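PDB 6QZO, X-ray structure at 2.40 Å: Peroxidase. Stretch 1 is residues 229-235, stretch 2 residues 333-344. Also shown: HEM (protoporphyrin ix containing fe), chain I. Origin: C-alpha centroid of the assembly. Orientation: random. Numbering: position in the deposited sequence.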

ATOM      1  N   THR A 229      -4.731  15.145 -23.324  1.00 22.47           N
ATOM      2  CA  THR A 229      -3.366  15.479 -22.870  1.00 22.20           C
ATOM      3  C   THR A 229      -2.479  14.266 -23.144  1.00 21.79           C
ATOM      4  O   THR A 229      -2.964  13.290 -23.752  1.00 21.30           O
ATOM      5  CB  THR A 229      -3.390  15.916 -21.393  1.00 22.50           C
ATOM      6  OG1 THR A 229      -2.113  16.450 -21.019  1.00 23.08           O
ATOM      7  CG2 THR A 229      -3.764  14.786 -20.456  1.00 21.70           C
ATOM      8  N   SER A 230      -1.215  14.371 -22.748  1.00 21.62           N
ATOM      9  CA  SER A 230      -0.231  13.270 -22.772  1.00 21.54           C
ATOM     10  C   SER A 230       0.155  12.967 -21.330  1.00 20.94           C
ATOM     11  O   SER A 230       0.079  13.885 -20.498  1.00 21.06           O
ATOM     12  CB  SER A 230       0.963  13.625 -23.602  1.00 21.88           C
ATOM     13  OG  SER A 230       1.749  14.604 -22.956  1.00 22.26           O
ATOM     14  N   MET A 231       0.503  11.717 -21.069  1.00 20.46           N
ATOM     15  CA  MET A 231       0.870  11.207 -19.734  1.00 20.32           C
ATOM     16  C   MET A 231       2.223  10.511 -19.847  1.00 19.74           C
ATOM     17  O   MET A 231       2.374   9.677 -20.744  1.00 19.54           O
ATOM     18  CB  MET A 231      -0.183  10.220 -19.236  1.00 20.58           C
ATOM     19  CG  MET A 231       0.232   9.466 -17.988  1.00 20.50           C
ATOM     20  SD  MET A 231      -1.126   8.345 -17.531  1.00 21.32           S
ATOM     21  CE  MET A 231      -0.280   7.308 -16.354  1.00 20.90           C
ATOM     22  N   VAL A 232       3.161  10.890 -18.979  1.00 19.29           N
ATOM     23  CA  VAL A 232       4.464  10.191 -18.781  1.00 18.56           C
ATOM     24  C   VAL A 232       4.428   9.537 -17.400  1.00 18.09           C
ATOM     25  O   VAL A 232       4.038  10.219 -16.444  1.00 18.30           O
ATOM     26  CB  VAL A 232       5.644  11.165 -18.898  1.00 18.50           C
ATOM     27  CG1 VAL A 232       6.938  10.543 -18.405  1.00 18.32           C
ATOM     28  CG2 VAL A 232       5.794  11.684 -20.313  1.00 18.51           C
ATOM     29  N   VAL A 233       4.830   8.266 -17.327  1.00 17.34           N
ATOM     30  CA  VAL A 233       5.100   7.539 -16.063  1.00 16.59           C
ATOM     31  C   VAL A 233       6.558   7.091 -16.079  1.00 16.39           C
ATOM     32  O   VAL A 233       6.882   6.199 -16.883  1.00 16.28           O
ATOM     33  CB  VAL A 233       4.158   6.338 -15.888  1.00 16.70           C
ATOM     34  CG1 VAL A 233       4.409   5.584 -14.600  1.00 16.46           C
ATOM     35  CG2 VAL A 233       2.712   6.778 -15.950  1.00 16.90           C
ATOM     36  N   ARG A 234       7.385   7.723 -15.239  1.00 16.15           N
ATOM     37  CA  ARG A 234       8.743   7.245 -14.895  1.00 16.19           C
ATOM     38  C   ARG A 234       8.694   6.664 -13.480  1.00 16.00           C
ATOM     39  O   ARG A 234       8.296   7.392 -12.540  1.00 16.76           O
ATOM     40  CB  ARG A 234       9.758   8.383 -14.944  1.00 16.36           C
ATOM     41  CG  ARG A 234       9.814   9.122 -16.267  1.00 16.68           C
ATOM     42  CD  ARG A 234      10.635   8.412 -17.316  1.00 16.81           C
ATOM     43  NE  ARG A 234      12.048   8.659 -17.214  1.00 17.09           N
ATOM     44  CZ  ARG A 234      12.960   8.229 -18.072  1.00 17.07           C
ATOM     45  NH1 ARG A 234      12.634   7.454 -19.098  1.00 17.19           N
ATOM     46  NH2 ARG A 234      14.216   8.570 -17.857  1.00 17.14           N
ATOM     47  N   ARG A 235       9.035   5.391 -13.347  1.00 15.85           N
ATOM     48  CA  ARG A 235       9.327   4.744 -12.045  1.00 15.84           C
ATOM     49  C   ARG A 235      10.776   5.088 -11.717  1.00 16.48           C
ATOM     50  O   ARG A 235      11.672   4.615 -12.454  1.00 17.22           O
ATOM     51  CB  ARG A 235       9.118   3.234 -12.149  1.00 15.36           C
ATOM     52  CG  ARG A 235       9.031   2.529 -10.808  1.00 15.17           C
ATOM     53  CD  ARG A 235       8.867   1.038 -10.974  1.00 14.85           C
ATOM     54  NE  ARG A 235       8.861   0.309  -9.718  1.00 14.77           N
ATOM     55  CZ  ARG A 235       7.845   0.238  -8.864  1.00 14.61           C
ATOM     56  NH1 ARG A 235       6.715   0.891  -9.088  1.00 14.34           N
ATOM     57  NH2 ARG A 235       7.951  -0.492  -7.764  1.00 14.86           N
ATOM     58  N   ARG A 333       0.585  18.945 -22.815  1.00 25.30           N
ATOM     59  CA  ARG A 333      -0.028  18.916 -24.173  1.00 26.58           C
ATOM     60  C   ARG A 333       0.817  18.010 -25.082  1.00 25.96           C
ATOM     61  O   ARG A 333       0.224  17.174 -25.766  1.00 26.20           O
ATOM     62  CB  ARG A 333      -0.160  20.326 -24.764  1.00 28.55           C
ATOM     63  CG  ARG A 333      -0.932  20.386 -26.079  1.00 30.20           C
ATOM     64  CD  ARG A 333      -0.923  21.749 -26.768  1.00 31.90           C
ATOM     65  NE  ARG A 333       0.022  22.764 -26.300  1.00 33.73           N
ATOM     66  CZ  ARG A 333       1.274  22.944 -26.742  1.00 35.07           C
ATOM     67  NH1 ARG A 333       1.780  22.183 -27.701  1.00 36.10           N
ATOM     68  NH2 ARG A 333       2.014  23.905 -26.225  1.00 35.78           N
ATOM     69  N   ASP A 334       2.148  18.156 -25.051  1.00 25.62           N
ATOM     70  CA  ASP A 334       3.080  17.542 -26.037  1.00 25.41           C
ATOM     71  C   ASP A 334       4.354  17.092 -25.311  1.00 24.62           C
ATOM     72  O   ASP A 334       5.121  17.958 -24.863  1.00 24.56           O
ATOM     73  CB  ASP A 334       3.350  18.518 -27.189  1.00 26.35           C
ATOM     74  CG  ASP A 334       4.300  18.024 -28.273  1.00 26.89           C
ATOM     75  OD1 ASP A 334       5.044  17.047 -28.024  1.00 27.33           O
ATOM     76  OD2 ASP A 334       4.304  18.637 -29.357  1.00 27.79           O
ATOM     77  N   VAL A 335       4.583  15.775 -25.233  1.00 23.99           N
ATOM     78  CA  VAL A 335       5.727  15.154 -24.493  1.00 23.68           C
ATOM     79  C   VAL A 335       7.047  15.692 -25.062  1.00 23.70           C
ATOM     80  O   VAL A 335       7.892  16.139 -24.277  1.00 22.97           O
ATOM     81  CB  VAL A 335       5.681  13.618 -24.565  1.00 23.44           C
ATOM     82  CG1 VAL A 335       6.851  12.983 -23.829  1.00 23.17           C
ATOM     83  CG2 VAL A 335       4.361  13.065 -24.042  1.00 23.00           C
ATOM     84  N   ASP A 336       7.195  15.648 -26.383  1.00 24.21           N
ATOM     85  CA  ASP A 336       8.445  15.981 -27.127  1.00 24.81           C
ATOM     86  C   ASP A 336       8.827  17.448 -26.926  1.00 24.68           C
ATOM     87  O   ASP A 336      10.030  17.734 -26.835  1.00 24.76           O
ATOM     88  CB  ASP A 336       8.296  15.682 -28.622  1.00 25.60           C
ATOM     89  CG  ASP A 336       8.535  14.217 -28.974  1.00 25.84           C
ATOM     90  OD1 ASP A 336       9.360  13.594 -28.334  1.00 27.17           O
ATOM     91  OD2 ASP A 336       7.928  13.729 -29.916  1.00 27.16           O
ATOM     92  N   ALA A 337       7.841  18.353 -26.910  1.00 24.27           N
ATOM     93  CA  ALA A 337       8.056  19.815 -26.823  1.00 23.93           C
ATOM     94  C   ALA A 337       8.259  20.260 -25.363  1.00 23.64           C
ATOM     95  O   ALA A 337       8.926  21.297 -25.154  1.00 24.14           O
ATOM     96  CB  ALA A 337       6.888  20.535 -27.449  1.00 24.24           C
ATOM     97  N   GLN A 338       7.708  19.531 -24.389  1.00 22.29           N
ATOM     98  CA  GLN A 338       7.504  20.024 -22.998  1.00 21.64           C
ATOM     99  C   GLN A 338       8.322  19.190 -22.001  1.00 20.52           C
ATOM    100  O   GLN A 338       9.151  19.791 -21.280  1.00 20.36           O
ATOM    101  CB  GLN A 338       6.006  20.032 -22.675  1.00 21.33           C
ATOM    102  CG  GLN A 338       5.193  20.909 -23.627  1.00 21.74           C
ATOM    103  CD  GLN A 338       3.776  21.096 -23.156  1.00 21.86           C
ATOM    104  OE1 GLN A 338       2.837  20.553 -23.737  1.00 21.74           O
ATOM    105  NE2 GLN A 338       3.615  21.842 -22.070  1.00 22.17           N
ATOM    106  N   PHE A 339       8.133  17.871 -21.967  1.00 19.56           N
ATOM    107  CA  PHE A 339       8.793  16.981 -20.973  1.00 19.10           C
ATOM    108  C   PHE A 339      10.225  16.657 -21.411  1.00 19.15           C
ATOM    109  O   PHE A 339      11.181  16.937 -20.653  1.00 19.52           O
ATOM    110  CB  PHE A 339       7.990  15.700 -20.728  1.00 18.56           C
ATOM    111  CG  PHE A 339       8.666  14.757 -19.763  1.00 18.15           C
ATOM    112  CD1 PHE A 339       8.517  14.908 -18.397  1.00 17.76           C
ATOM    113  CD2 PHE A 339       9.483  13.737 -20.232  1.00 18.46           C
ATOM    114  CE1 PHE A 339       9.148  14.044 -17.515  1.00 17.73           C
ATOM    115  CE2 PHE A 339      10.132  12.886 -19.340  1.00 18.33           C
ATOM    116  CZ  PHE A 339       9.955  13.035 -17.982  1.00 17.75           C
ATOM    117  N   THR A 340      10.369  16.082 -22.598  1.00 18.96           N
ATOM    118  CA  THR A 340      11.631  15.467 -23.092  1.00 19.35           C
ATOM    119  C   THR A 340      12.801  16.446 -23.048  1.00 19.94           C
ATOM    120  O   THR A 340      13.913  16.039 -22.725  1.00 20.51           O
ATOM    121  CB  THR A 340      11.416  14.888 -24.488  1.00 19.33           C
ATOM    122  OG1 THR A 340      10.354  13.956 -24.299  1.00 19.04           O
ATOM    123  CG2 THR A 340      12.643  14.227 -25.063  1.00 19.87           C
ATOM    124  N   PRO A 341      12.636  17.733 -23.418  1.00 20.20           N
ATOM    125  CA  PRO A 341      13.726  18.700 -23.304  1.00 20.75           C
ATOM    126  C   PRO A 341      14.206  18.896 -21.858  1.00 20.62           C
ATOM    127  O   PRO A 341      15.391  19.135 -21.659  1.00 20.30           O
ATOM    128  CB  PRO A 341      13.124  20.005 -23.858  1.00 21.15           C
ATOM    129  CG  PRO A 341      12.000  19.525 -24.760  1.00 20.94           C
ATOM    130  CD  PRO A 341      11.434  18.324 -24.029  1.00 20.26           C
ATOM    131  N   VAL A 342      13.294  18.785 -20.882  1.00 20.48           N
ATOM    132  CA  VAL A 342      13.652  18.897 -19.432  1.00 20.71           C
ATOM    133  C   VAL A 342      14.396  17.620 -19.026  1.00 20.79           C
ATOM    134  O   VAL A 342      15.516  17.734 -18.483  1.00 21.51           O
ATOM    135  CB  VAL A 342      12.433  19.165 -18.538  1.00 20.26           C
ATOM    136  CG1 VAL A 342      12.809  19.114 -17.067  1.00 20.01           C
ATOM    137  CG2 VAL A 342      11.765  20.489 -18.875  1.00 20.60           C
ATOM    138  N   GLN A 343      13.823  16.453 -19.323  1.00 20.65           N
ATOM    139  CA  GLN A 343      14.469  15.137 -19.062  1.00 20.41           C
ATOM    140  C   GLN A 343      15.867  15.128 -19.697  1.00 21.18           C
ATOM    141  O   GLN A 343      16.797  14.632 -19.033  1.00 21.28           O
ATOM    142  CB  GLN A 343      13.615  13.986 -19.583  1.00 19.67           C
ATOM    143  CG  GLN A 343      14.141  12.611 -19.203  1.00 19.32           C
ATOM    144  CD  GLN A 343      14.317  12.460 -17.706  1.00 19.08           C
ATOM    145  OE1 GLN A 343      13.363  12.210 -16.956  1.00 18.66           O
ATOM    146  NE2 GLN A 343      15.547  12.644 -17.245  1.00 18.76           N
ATOM    147  N   ARG A 344      16.015  15.673 -20.902  1.00 21.90           N
ATOM    148  CA  ARG A 344      17.306  15.701 -21.638  1.00 23.38           C
ATOM    149  C   ARG A 344      18.309  16.598 -20.898  1.00 23.66           C
ATOM    150  O   ARG A 344      19.494  16.253 -20.864  1.00 24.02           O
ATOM    151  CB  ARG A 344      17.109  16.170 -23.094  1.00 24.67           C
ATOM    152  CG  ARG A 344      18.335  15.931 -23.983  1.00 25.56           C
ATOM    153  CD  ARG A 344      18.198  15.330 -25.387  1.00 26.25           C
ATOM    154  NE  ARG A 344      17.065  15.933 -26.056  1.00 26.65           N
ATOM    155  CZ  ARG A 344      16.201  15.287 -26.826  1.00 27.76           C
ATOM    156  NH1 ARG A 344      16.362  13.998 -27.115  1.00 27.56           N
ATOM    157  NH2 ARG A 344      15.179  15.945 -27.377  1.00 27.76           N
TER
HETATM  158  CHA HEM I 401      11.341  20.005  -8.558  1.00 21.48           C
HETATM  159  CHB HEM I 401      12.452  15.867  -6.367  1.00 20.86           C
HETATM  160  CHC HEM I 401      12.744  13.683 -10.667  1.00 21.18           C
HETATM  161  CHD HEM I 401      11.230  17.717 -12.829  1.00 21.01           C
HETATM  162  C1A HEM I 401      11.648  19.071  -7.607  1.00 21.52           C
HETATM  163  C2A HEM I 401      11.826  19.359  -6.223  1.00 22.09           C
HETATM  164  C3A HEM I 401      12.153  18.191  -5.614  1.00 22.42           C
HETATM  165  C4A HEM I 401      12.145  17.186  -6.606  1.00 21.66           C
HETATM  166  CMA HEM I 401      12.456  17.971  -4.145  1.00 22.73           C
HETATM  167  CAA HEM I 401      11.735  20.718  -5.552  1.00 22.01           C
HETATM  168  CBA HEM I 401      10.331  21.073  -5.064  1.00 22.17           C
HETATM  169  CGA HEM I 401       9.459  21.374  -6.239  1.00 22.43           C
HETATM  170  O1A HEM I 401       8.786  20.419  -6.717  1.00 22.60           O
HETATM  171  O2A HEM I 401       9.431  22.541  -6.722  1.00 22.60           O
HETATM  172  C1B HEM I 401      12.630  14.928  -7.377  1.00 20.63           C
HETATM  173  C2B HEM I 401      13.009  13.588  -7.095  1.00 21.56           C
HETATM  174  C3B HEM I 401      13.102  12.953  -8.310  1.00 20.70           C
HETATM  175  C4B HEM I 401      12.770  13.975  -9.312  1.00 20.59           C
HETATM  176  CMB HEM I 401      13.241  12.990  -5.710  1.00 20.86           C
HETATM  177  CAB HEM I 401      13.381  11.542  -8.643  1.00 20.57           C
HETATM  178  CBB HEM I 401      13.376  10.554  -7.748  1.00 20.77           C
HETATM  179  C1C HEM I 401      12.349  14.573 -11.639  1.00 20.77           C
HETATM  180  C2C HEM I 401      12.301  14.270 -12.998  1.00 20.54           C
HETATM  181  C3C HEM I 401      11.876  15.399 -13.659  1.00 20.97           C
HETATM  182  C4C HEM I 401      11.657  16.419 -12.651  1.00 20.39           C
HETATM  183  CMC HEM I 401      12.643  12.980 -13.690  1.00 20.55           C
HETATM  184  CAC HEM I 401      11.746  15.285 -15.136  1.00 21.34           C
HETATM  185  CBC HEM I 401      11.350  16.228 -15.947  1.00 21.86           C
HETATM  186  C1D HEM I 401      11.146  18.676 -11.800  1.00 20.53           C
HETATM  187  C2D HEM I 401      10.718  20.064 -12.050  1.00 21.30           C
HETATM  188  C3D HEM I 401      10.767  20.707 -10.870  1.00 22.12           C
HETATM  189  C4D HEM I 401      11.215  19.691  -9.902  1.00 21.52           C
HETATM  190  CMD HEM I 401      10.325  20.733 -13.357  1.00 20.80           C
HETATM  191  CAD HEM I 401      10.420  22.178 -10.614  1.00 22.82           C
HETATM  192  CBD HEM I 401      11.667  23.071 -10.787  1.00 23.71           C
HETATM  193  CGD HEM I 401      11.436  24.568 -10.611  1.00 24.49           C
HETATM  194  O1D HEM I 401      10.943  25.249 -11.536  1.00 24.26           O
HETATM  195  O2D HEM I 401      11.767  25.165  -9.548  1.00 25.66           O
HETATM  196  NA  HEM I 401      11.846  17.738  -7.823  1.00 21.20           N
HETATM  197  NB  HEM I 401      12.506  15.114  -8.692  1.00 20.73           N
HETATM  198  NC  HEM I 401      11.971  15.866 -11.429  1.00 20.30           N
HETATM  199  ND  HEM I 401      11.429  18.514 -10.499  1.00 21.05           N
HETATM  200 FE   HEM I 401      11.991  16.931  -9.629  1.00 20.92          FE
HETATM  201  O   HOH W   1      13.960  10.084 -15.280  1.00 10.33           O

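Stretch 1 is a β-strand, and its alternate residues, Ser230, Val232 and Arg234, point their CA-to-CB bonds toward stretch 2. No direct hydrogen bond joins the two stretches. The contact rests on packing and, at its far end, on one water.

Thr229 begins the strand beside Arg333, with the two CA atoms 5.0 Å apart. Its CA-to-CB bond points sideways, and Thr229 OG1 comes no closer than 4.1 Å to Arg333 N. The CA-to-CB bond of Arg333 points away.

Ser230 OG lies 3.2 Å from Val335 CG2, a close polar-to-methyl approach. The hydroxyl is hydrogen-bonded to a residue just outside the stretches. Nearby, the turn is held by its own bonds: Asp334 N donates to Gln338 OE1 (2.8 Å), and Asp334 OD1 caps the helix by accepting from Ala337 N (3.3 Å).

The CA-to-CB bond of Met231 points away, and Met231 makes no contact with stretch 2.

Val232 is the apolar centre of the contact. It packs against both Val335 and Phe339. Val232 CG2 packs 3.9 Å from Val335 CG1. Val232 CG1 sits over one face of the Phe339 ring, 4.1 Å from the centroid and 18° off the ring normal, which is CH-pi geometry. The same ring approaches the heme, with Phe339 CE1 3.5 Å from HEM CBC.

Val233 is out of reach of stretch 2.

Arg234 CG lies 4.3 Å from Phe339 CZ, so the aliphatic part of the side chain continues the packing. Beyond it, Arg234 NE is 3.8 Å from Gln343 OE1, too far for a direct hydrogen bond. Water 1 bridges the two side chains: it accepts from Arg234 NH2 (3.0 Å from the water O) and donates to Gln343 OE1 (2.8 Å from the water O). Gln343 OE1 also lies 3.4 Å from HEM CMC.

Arg235 is out of reach.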